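TRAP dicarboxylate transporter-DctP subunit (Desulfovibrio desulfuricans subsp. desulfuricans, PDB 4NHB) binds sn-glycerol 3-phosphate as a periplasmic solute-binding protein and probably hands it to a TRAP-type membrane transporter for uptake. Local coordinates at residues L106-P109 with M110-D113; L115-A118 with R119-M122; E123-T126 with F127-N131; V303-G306 with K307-W310. All coordinates share one frame; numbering follows the deposited sequence.

Contact 1 of 4, residues L106-P109 with M110-D113; sequences LETP and MLFD. With G3P (sn-glycerol-3-phosphate), chain P.
T108 and L111 meet across a type II beta turn that runs from T108 to L111, in the loop between strand 89-92 and helix 115-122 of this TRAP solute-binding protein. M110 takes the third position with positive phi (64°), as this turn type requires. The backbone closure is weak: L111 N reaches T108 O at 3.4 Å with an N-H...O angle of only 131°. Apolar contact reinforces it. The methyl T108 CG2 lies 3.6 Å from L111 CB, while L111 CD2 comes within 3.7 Å of T108 CB, the two side chains crossing at a slant. T108 OG1 is turned to M105 O, with which it hydrogen-bonds, and this rotation leaves CG2 for the leucine. L111 CG in turn sits over the centre of the F112 ring, 4.0 Å above its plane, and L106 O approaches that ring at its edge.

The ligand is met by E107, just before the turn, which points its side chain into the ligand pocket. Its OE1 bonds to Y178 OH and T94 OG1, and OE2 takes the amide of I237, so the buried carboxylate is held at both oxygens. The ligand hydroxyl G3P O1 donates to E107 OE2 at 2.7 Å.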
loop_
_atom_site.group_PDB
_atom_site.type_symbol
_atom_site.label_atom_id
_atom_site.label_comp_id
_atom_site.label_asym_id
_atom_site.label_seq_id
_atom_site.Cartn_x
_atom_site.Cartn_y
_atom_site.Cartn_z
ATOM N N LEU A 106 -3.109 -4.263 -7.976
ATOM C CA LEU A 106 -1.902 -3.507 -7.625
ATOM C C LEU A 106 -1.039 -4.326 -6.659
ATOM O O LEU A 106 0.182 -4.197 -6.653
ATOM C CB LEU A 106 -2.252 -2.142 -7.014
ATOM C CG LEU A 106 -2.856 -1.090 -7.990
ATOM C CD1 LEU A 106 -3.511 0.133 -7.299
ATOM C CD2 LEU A 106 -1.826 -0.593 -8.948
ATOM N N GLU A 107 -1.689 -5.167 -5.846
ATOM C CA GLU A 107 -1.004 -6.011 -4.863
ATOM C C GLU A 107 -1.184 -7.534 -5.109
ATOM O O GLU A 107 -1.239 -8.311 -4.181
ATOM C CB GLU A 107 -1.448 -5.598 -3.439
ATOM C CG GLU A 107 -1.058 -4.183 -3.099
ATOM C CD GLU A 107 -1.435 -3.715 -1.699
ATOM O OE1 GLU A 107 -2.326 -4.324 -1.061
ATOM O OE2 GLU A 107 -0.827 -2.698 -1.247
ATOM N N THR A 108 -1.234 -7.931 -6.384
ATOM C CA THR A 108 -1.331 -9.347 -6.802
ATOM C C THR A 108 -0.250 -10.149 -6.133
ATOM O O THR A 108 0.951 -9.842 -6.273
ATOM C CB THR A 108 -1.161 -9.472 -8.344
ATOM O OG1 THR A 108 -2.189 -8.744 -9.001
ATOM C CG2 THR A 108 -1.180 -10.928 -8.822
ATOM N N PRO A 109 -0.644 -11.163 -5.340
ATOM C CA PRO A 109 0.408 -11.903 -4.653
ATOM C C PRO A 109 1.328 -12.613 -5.638
ATOM O O PRO A 109 0.865 -13.065 -6.669
ATOM C CB PRO A 109 -0.372 -12.900 -3.795
ATOM C CG PRO A 109 -1.701 -12.237 -3.553
ATOM C CD PRO A 109 -1.983 -11.483 -4.814
ATOM N N MET A 110 2.609 -12.672 -5.331
ATOM C CA MET A 110 3.556 -13.432 -6.153
ATOM C C MET A 110 3.702 -12.903 -7.566
ATOM O O MET A 110 4.027 -13.662 -8.476
ATOM C CB MET A 110 3.085 -14.888 -6.267
ATOM C CG MET A 110 2.778 -15.536 -4.960
ATOM S SD MET A 110 4.187 -15.405 -3.865
ATOM C CE MET A 110 5.568 -15.734 -4.968
ATOM N N LEU A 111 3.433 -11.631 -7.791
ATOM C CA LEU A 111 3.443 -11.162 -9.180
ATOM C C LEU A 111 4.791 -10.566 -9.608
ATOM O O LEU A 111 5.225 -10.761 -10.753
ATOM C CB LEU A 111 2.328 -10.171 -9.416
ATOM C CG LEU A 111 2.284 -9.678 -10.872
ATOM C CD1 LEU A 111 2.022 -10.811 -11.875
ATOM C CD2 LEU A 111 1.259 -8.581 -11.023
ATOM N N PHE A 112 5.441 -9.835 -8.700
ATOM C CA PHE A 112 6.689 -9.142 -9.011
ATOM C C PHE A 112 7.914 -9.781 -8.393
ATOM O O PHE A 112 7.907 -10.155 -7.240
ATOM C CB PHE A 112 6.600 -7.676 -8.566
ATOM C CG PHE A 112 5.449 -6.947 -9.188
ATOM C CD1 PHE A 112 5.386 -6.794 -10.581
ATOM C CD2 PHE A 112 4.407 -6.470 -8.410
ATOM C CE1 PHE A 112 4.321 -6.149 -11.188
ATOM C CE2 PHE A 112 3.332 -5.813 -9.011
ATOM C CZ PHE A 112 3.294 -5.658 -10.408
ATOM N N ASP A 113 9.001 -9.795 -9.149
ATOM C CA ASP A 113 10.198 -10.524 -8.787
ATOM C C ASP A 113 10.978 -9.692 -7.741
ATOM O O ASP A 113 11.663 -10.240 -6.875
ATOM C CB ASP A 113 11.074 -10.737 -10.019
ATOM C CG ASP A 113 10.504 -11.744 -11.006
ATOM O OD1 ASP A 113 9.704 -12.597 -10.609
ATOM O OD2 ASP A 113 10.891 -11.692 -12.187
HETATM O O1 G3P P . -2.717 -1.414 0.268
HETATM C C1 G3P P . -3.395 -2.116 1.268
HETATM C C2 G3P P . -2.580 -2.099 2.567
HETATM O O2 G3P P . -2.369 -0.770 2.960
HETATM C C3 G3P P . -3.349 -2.854 3.662
HETATM O O1P G3P P . -2.442 -3.353 4.592
HETATM O O4P G3P P . -1.622 -1.243 5.488
HETATM O O2P G3P P . -3.635 -2.348 6.584
HETATM O O3P G3P P . -1.361 -3.321 6.900
HETATM P P G3P P . -2.264 -2.511 5.975
#

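Contact 2 of 4, residues L115-A118 with R119-M122; sequences LDHA and RRAM
R120 folds back along its own helix and lays its guanidinium against the preceding turn. One face of the group is met by H117 CA, 3.6 Å above the plane and off toward the rim. NH1 reaches D116 CB at 3.8 Å and NH2 reaches H117 CB at 3.9 Å. The bend responsible is at chi3 (-65°), after an extended CA-CB-CG-CD run. Although NH1 also lies close to D116 O, its angle is too poor for a hydrogen bond; that oxygen accepts R120 N instead, at 3.1 Å and 173°.

This is the i to i+4 ladder of the short helix 115-122, completed by R119 N to L115 O and M122 N to A118 O, each 2.8 Å, and A121 N to H117 O, 3.1 Å. M122 CG crowds one acceptor, lying 3.1 Å from A118 O.

R119 instead stands out from the helix, extended from CG to NE, and a water links its NH2 weakly to D116 OD1. Further out, E123 and D267 form salt bridges with R119, and Y330 O accepts from R120 NH2. H117 NE2 bonds to A327 O while ND1 takes the amide of D113, fixing the imidazole edge-to-face with F112. W270 of helix 252-286 packs on L115, A118, R119 and M122.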
loop_
_atom_site.group_PDB
_atom_site.type_symbol
_atom_site.label_atom_id
_atom_site.label_comp_id
_atom_site.label_asym_id
_atom_site.label_seq_id
_atom_site.Cartn_x
_atom_site.Cartn_y
_atom_site.Cartn_z
ATOM N N LEU A 115 11.408 -5.016 -6.487
ATOM C CA LEU A 115 10.904 -3.680 -6.618
ATOM C C LEU A 115 11.049 -3.122 -8.034
ATOM O O LEU A 115 10.181 -2.380 -8.471
ATOM C CB LEU A 115 11.611 -2.737 -5.660
ATOM C CG LEU A 115 11.125 -2.671 -4.233
ATOM C CD1 LEU A 115 12.034 -1.701 -3.474
ATOM C CD2 LEU A 115 9.670 -2.209 -4.165
ATOM N N ASP A 116 12.156 -3.436 -8.718
ATOM C CA ASP A 116 12.423 -2.836 -10.010
ATOM C C ASP A 116 11.406 -3.331 -11.038
ATOM O O ASP A 116 10.935 -2.556 -11.861
ATOM C CB ASP A 116 13.839 -3.140 -10.492
ATOM C CG ASP A 116 14.908 -2.392 -9.695
ATOM O OD1 ASP A 116 14.647 -1.259 -9.252
ATOM O OD2 ASP A 116 16.008 -2.960 -9.522
ATOM N N HIS A 117 11.053 -4.616 -10.939
ATOM C CA HIS A 117 10.022 -5.208 -11.769
ATOM C C HIS A 117 8.716 -4.448 -11.508
ATOM O O HIS A 117 8.055 -3.994 -12.445
ATOM C CB HIS A 117 9.874 -6.726 -11.464
ATOM C CG HIS A 117 8.828 -7.420 -12.283
ATOM N ND1 HIS A 117 8.502 -8.744 -12.123
ATOM C CD2 HIS A 117 8.032 -6.959 -13.281
ATOM C CE1 HIS A 117 7.552 -9.073 -12.980
ATOM N NE2 HIS A 117 7.249 -8.005 -13.693
ATOM N N ALA A 118 8.334 -4.326 -10.238
ATOM C CA ALA A 118 7.068 -3.709 -9.899
ATOM C C ALA A 118 7.050 -2.274 -10.386
ATOM O O ALA A 118 6.030 -1.786 -10.827
ATOM C CB ALA A 118 6.816 -3.768 -8.397
ATOM N N ARG A 119 8.172 -1.570 -10.293
ATOM C CA ARG A 119 8.182 -0.169 -10.742
ATOM C C ARG A 119 8.002 -0.028 -12.256
ATOM O O ARG A 119 7.311 0.880 -12.695
ATOM C CB ARG A 119 9.475 0.553 -10.300
ATOM C CG ARG A 119 9.460 2.049 -10.629
ATOM C CD ARG A 119 10.797 2.711 -10.402
ATOM N NE ARG A 119 10.640 4.162 -10.402
ATOM C CZ ARG A 119 11.539 5.030 -9.927
ATOM N NH1 ARG A 119 11.277 6.319 -9.974
ATOM N NH2 ARG A 119 12.690 4.629 -9.436
ATOM N N ARG A 120 8.671 -0.872 -13.051
ATOM C CA ARG A 120 8.411 -0.910 -14.477
ATOM C C ARG A 120 6.922 -1.098 -14.756
ATOM O O ARG A 120 6.347 -0.380 -15.560
ATOM C CB ARG A 120 9.217 -2.003 -15.173
ATOM C CG ARG A 120 10.708 -1.752 -15.157
ATOM C CD ARG A 120 11.475 -2.702 -16.078
ATOM N NE ARG A 120 11.431 -4.124 -15.701
ATOM C CZ ARG A 120 12.226 -4.706 -14.804
ATOM N NH1 ARG A 120 13.134 -4.004 -14.139
ATOM N NH2 ARG A 120 12.112 -5.996 -14.566
ATOM N N ALA A 121 6.284 -2.051 -14.091
ATOM C CA ALA A 121 4.860 -2.306 -14.336
ATOM C C ALA A 121 4.004 -1.136 -13.884
ATOM O O ALA A 121 3.043 -0.739 -14.549
ATOM C CB ALA A 121 4.398 -3.590 -13.621
ATOM N N MET A 122 4.330 -0.581 -12.733
ATOM C CA MET A 122 3.473 0.432 -12.161
ATOM C C MET A 122 3.608 1.785 -12.880
ATOM O O MET A 122 2.716 2.625 -12.797
ATOM C CB MET A 122 3.767 0.601 -10.680
ATOM C CG MET A 122 3.349 -0.590 -9.843
ATOM S SD MET A 122 1.567 -0.777 -9.835
ATOM C CE MET A 122 1.410 -2.549 -9.934
HETATM O O HOH W 1 13.437 1.614 -8.176
#

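Contact 3 of 4, residues E123-T126 with F127-N131; sequences EGKT and FDLIN
This is a contact within the first turns of helix 125-131, which starts just after helix 115-122 and packs on helix 320-329 with part of its surface. G124 occupies the N-cap position. The first i to i+4 bonds run from L129 N to K125 O at 2.9 Å (162°) and from I130 N to T126 O at 3.0 Å (155°).

Two apolar pairs accompany these bonds, and T126, L129 and I130 all touch helix 320-329. T126 and I130 lie alongside each other and point the same way, T126 CG2 touching I130 CD1 at 3.8 Å. With T126 CG2 anti to the backbone N, OG1 lies beside that N (chi1 -57°) and bonds to S326 OG. The other pair crosses at a slant: the aliphatic K125 CG meets L129 CD1 at 3.9 Å, while L129 itself packs on I323 and S326.

At the start of the helix a water donates to both G124 O, at 2.7 Å, and D128 OD1, at 3.1 Å. The same carboxylate oxygen lies in plane at the edge of the F127 ring. The water thus spans from the N-cap carbonyl to a side chain of the first turn, and the carboxylate of D128 near the helix N-terminus would probably interact favourably with the helix dipole.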
loop_
_atom_site.group_PDB
_atom_site.type_symbol
_atom_site.label_atom_id
_atom_site.label_comp_id
_atom_site.label_asym_id
_atom_site.label_seq_id
_atom_site.Cartn_x
_atom_site.Cartn_y
_atom_site.Cartn_z
ATOM N N GLU A 123 4.708 1.992 -13.593
ATOM C CA GLU A 123 4.887 3.217 -14.365
ATOM C C GLU A 123 4.573 2.958 -15.833
ATOM O O GLU A 123 4.808 3.817 -16.709
ATOM C CB GLU A 123 6.333 3.733 -14.223
ATOM C CG GLU A 123 6.642 4.263 -12.830
ATOM C CD GLU A 123 8.084 4.757 -12.663
ATOM O OE1 GLU A 123 8.933 4.572 -13.591
ATOM O OE2 GLU A 123 8.354 5.332 -11.592
ATOM N N GLY A 124 4.078 1.751 -16.104
ATOM C CA GLY A 124 3.876 1.287 -17.455
ATOM C C GLY A 124 2.438 0.860 -17.653
ATOM O O GLY A 124 1.498 1.411 -17.042
ATOM N N LYS A 125 2.270 -0.151 -18.484
ATOM C CA LYS A 125 0.965 -0.527 -18.991
ATOM C C LYS A 125 0.114 -1.202 -17.898
ATOM O O LYS A 125 -1.107 -1.168 -17.953
ATOM C CB LYS A 125 1.131 -1.477 -20.185
ATOM C CG LYS A 125 -0.152 -1.753 -20.976
ATOM C CD LYS A 125 -0.605 -0.536 -21.814
ATOM C CE LYS A 125 -1.876 -0.833 -22.640
ATOM N NZ LYS A 125 -1.850 -2.200 -23.226
ATOM N N THR A 126 0.763 -1.838 -16.929
ATOM C CA THR A 126 0.020 -2.579 -15.903
ATOM C C THR A 126 -0.887 -1.619 -15.108
ATOM O O THR A 126 -2.069 -1.886 -14.880
ATOM C CB THR A 126 0.942 -3.296 -14.939
ATOM O OG1 THR A 126 1.814 -4.180 -15.658
ATOM C CG2 THR A 126 0.116 -4.108 -13.949
ATOM N N PHE A 127 -0.308 -0.501 -14.682
ATOM C CA PHE A 127 -1.062 0.527 -13.978
ATOM C C PHE A 127 -2.179 1.098 -14.827
ATOM O O PHE A 127 -3.286 1.329 -14.349
ATOM C CB PHE A 127 -0.124 1.666 -13.599
ATOM C CG PHE A 127 -0.805 2.808 -12.881
ATOM C CD1 PHE A 127 -0.892 2.811 -11.514
ATOM C CD2 PHE A 127 -1.324 3.896 -13.585
ATOM C CE1 PHE A 127 -1.499 3.859 -10.860
ATOM C CE2 PHE A 127 -1.944 4.936 -12.922
ATOM C CZ PHE A 127 -2.025 4.919 -11.575
ATOM N N ASP A 128 -1.875 1.372 -16.091
ATOM C CA ASP A 128 -2.892 1.890 -17.004
ATOM C C ASP A 128 -4.076 0.928 -17.104
ATOM O O ASP A 128 -5.222 1.357 -16.995
ATOM C CB ASP A 128 -2.311 2.125 -18.403
ATOM C CG ASP A 128 -1.365 3.310 -18.459
ATOM O OD1 ASP A 128 -1.184 3.999 -17.441
ATOM O OD2 ASP A 128 -0.782 3.543 -19.535
ATOM N N LEU A 129 -3.798 -0.370 -17.273
ATOM C CA LEU A 129 -4.874 -1.358 -17.405
ATOM C C LEU A 129 -5.715 -1.423 -16.136
ATOM O O LEU A 129 -6.926 -1.494 -16.205
ATOM C CB LEU A 129 -4.328 -2.748 -17.745
ATOM C CG LEU A 129 -3.770 -2.850 -19.166
ATOM C CD1 LEU A 129 -2.891 -4.068 -19.325
ATOM C CD2 LEU A 129 -4.950 -2.906 -20.117
ATOM N N ILE A 130 -5.062 -1.364 -14.981
ATOM C CA ILE A 130 -5.749 -1.477 -13.704
ATOM C C ILE A 130 -6.631 -0.258 -13.447
ATOM O O ILE A 130 -7.702 -0.373 -12.882
ATOM C CB ILE A 130 -4.723 -1.617 -12.534
ATOM C CG1 ILE A 130 -4.232 -3.065 -12.435
ATOM C CG2 ILE A 130 -5.354 -1.100 -11.277
ATOM C CD1 ILE A 130 -2.848 -3.263 -11.734
ATOM N N ASN A 131 -6.144 0.910 -13.865
ATOM C CA ASN A 131 -6.785 2.172 -13.610
ATOM C C ASN A 131 -7.849 2.568 -14.611
ATOM O O ASN A 131 -8.631 3.487 -14.349
ATOM C CB ASN A 131 -5.721 3.251 -13.536
ATOM C CG ASN A 131 -6.099 4.371 -12.606
ATOM O OD1 ASN A 131 -6.251 5.520 -13.040
ATOM N ND2 ASN A 131 -6.277 4.052 -11.318
HETATM O O HOH W 2 1.672 3.959 -16.116
#

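Contact 4 of 4, residues V303-G306 with K307-W310; sequences VNAG and KRSW
R308 lays its guanidinium over the preceding turn of its own helix, with A305 CA 3.4 Å above the plane and toward the rim of one face. The setting is the C-terminal part of helix 296-308 in this solute-binding fold. The arginine gets there by a bend at chi3 (-68°), its chain being extended from CA through CD, which brings NH1 to 3.5 Å from N304 CB and NH2 alongside A305 CB. Its NE forms a salt bridge with E184 of helix 176-184, a helix that also touches A305 and S309.

The backbone evidence for the helix is three bonds. K307 N to V303 O and R308 N to N304 O are both 2.8 Å long and nearly straight, the latter at 175°; S309 N to A305 O is more bent, at 144°. W310 N then bonds to K307 O, an i to i+3 step.

On a different side, V303 and K307 lie side by side. K307 is bent at three torsions, which carries NZ back toward V303 CG1 (4.0 Å) and places CD over one face of the W310 ring, off toward the rim. S309 OG, set between its own backbone N and carbonyl carbon, donates to G306 O at 2.5 Å, unusually short for such a bond, so its exact length is doubtful. The indole approaches the same G306 O obliquely, with CD1 3.0 Å away, but its NE1 hydrogen-bonds to P109 O instead.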
loop_
_atom_site.group_PDB
_atom_site.type_symbol
_atom_site.label_atom_id
_atom_site.label_comp_id
_atom_site.label_asym_id
_atom_site.label_seq_id
_atom_site.Cartn_x
_atom_site.Cartn_y
_atom_site.Cartn_z
ATOM N N VAL A 303 3.743 -19.888 -2.040
ATOM C CA VAL A 303 3.654 -19.649 -3.475
ATOM C C VAL A 303 2.337 -20.209 -4.006
ATOM O O VAL A 303 1.571 -19.480 -4.659
ATOM C CB VAL A 303 4.833 -20.250 -4.242
ATOM C CG1 VAL A 303 4.770 -19.829 -5.694
ATOM C CG2 VAL A 303 6.133 -19.797 -3.655
ATOM N N ASN A 304 2.055 -21.490 -3.725
ATOM C CA ASN A 304 0.822 -22.110 -4.224
ATOM C C ASN A 304 -0.404 -21.366 -3.750
ATOM O O ASN A 304 -1.321 -21.089 -4.522
ATOM C CB ASN A 304 0.734 -23.571 -3.792
ATOM C CG ASN A 304 1.919 -24.360 -4.242
ATOM O OD1 ASN A 304 2.638 -23.946 -5.160
ATOM N ND2 ASN A 304 2.150 -25.497 -3.606
ATOM N N ALA A 305 -0.407 -21.029 -2.460
ATOM C CA ALA A 305 -1.476 -20.229 -1.902
ATOM C C ALA A 305 -1.656 -18.959 -2.727
ATOM O O ALA A 305 -2.769 -18.608 -3.099
ATOM C CB ALA A 305 -1.175 -19.895 -0.442
ATOM N N GLY A 306 -0.542 -18.292 -3.008
ATOM C CA GLY A 306 -0.534 -17.079 -3.805
ATOM C C GLY A 306 -1.097 -17.250 -5.196
ATOM O O GLY A 306 -1.901 -16.431 -5.633
ATOM N N LYS A 307 -0.647 -18.285 -5.899
ATOM C CA LYS A 307 -1.188 -18.615 -7.217
ATOM C C LYS A 307 -2.701 -18.943 -7.162
ATOM O O LYS A 307 -3.469 -18.407 -7.956
ATOM C CB LYS A 307 -0.417 -19.770 -7.857
ATOM C CG LYS A 307 1.062 -19.504 -8.224
ATOM C CD LYS A 307 1.320 -18.056 -8.620
ATOM C CE LYS A 307 2.457 -17.887 -9.643
ATOM N NZ LYS A 307 3.641 -18.735 -9.388
ATOM N N ARG A 308 -3.134 -19.766 -6.201
ATOM C CA ARG A 308 -4.573 -20.058 -6.057
ATOM C C ARG A 308 -5.389 -18.786 -5.860
ATOM O O ARG A 308 -6.505 -18.639 -6.377
ATOM C CB ARG A 308 -4.848 -20.991 -4.866
ATOM C CG ARG A 308 -4.447 -22.439 -5.046
ATOM C CD ARG A 308 -5.018 -23.331 -3.946
ATOM N NE ARG A 308 -4.435 -23.077 -2.629
ATOM C CZ ARG A 308 -3.296 -23.599 -2.178
ATOM N NH1 ARG A 308 -2.585 -24.423 -2.931
ATOM N NH2 ARG A 308 -2.863 -23.297 -0.957
ATOM N N SER A 309 -4.837 -17.862 -5.081
ATOM C CA SER A 309 -5.579 -16.663 -4.727
ATOM C C SER A 309 -5.908 -15.806 -5.953
ATOM O O SER A 309 -6.780 -14.956 -5.881
ATOM C CB SER A 309 -4.831 -15.829 -3.657
ATOM O OG SER A 309 -3.527 -15.423 -4.061
ATOM N N TRP A 310 -5.233 -16.031 -7.077
ATOM C CA TRP A 310 -5.573 -15.286 -8.286
ATOM C C TRP A 310 -6.990 -15.578 -8.797
ATOM O O TRP A 310 -7.532 -14.793 -9.578
ATOM C CB TRP A 310 -4.551 -15.529 -9.400
ATOM C CG TRP A 310 -3.158 -15.052 -9.068
ATOM C CD1 TRP A 310 -2.719 -14.566 -7.860
ATOM C CD2 TRP A 310 -2.024 -15.046 -9.939
ATOM N NE1 TRP A 310 -1.382 -14.239 -7.943
ATOM C CE2 TRP A 310 -0.940 -14.518 -9.213
ATOM C CE3 TRP A 310 -1.828 -15.413 -11.270
ATOM C CZ2 TRP A 310 0.328 -14.372 -9.773
ATOM C CZ3 TRP A 310 -0.580 -15.264 -11.821
ATOM C CH2 TRP A 310 0.488 -14.750 -11.075
#

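Contact 1 is the most buried of the four and alone holds a ligand-binding residue; its closure is a weak turn bond with apolar packing. Contacts 2, 3 and 4 are helical and partly buried, with regular backbone ladders and charged groups on their outer sides. Contacts 2 and 3 sit on consecutive helices, where M122 O meets F127 CB. F112 of contact 1 packs on A118 and A121 of contact 2, and L106 on M122; L106 N also touches I130 CD1 of contact 3. Contact 4 meets the loop where M110 CG packs on G306 CA, yet does not touch contacts 2 or 3. Folded-back arginines mark contacts 2 and 4; waters bridge groups in contacts 2 and 3.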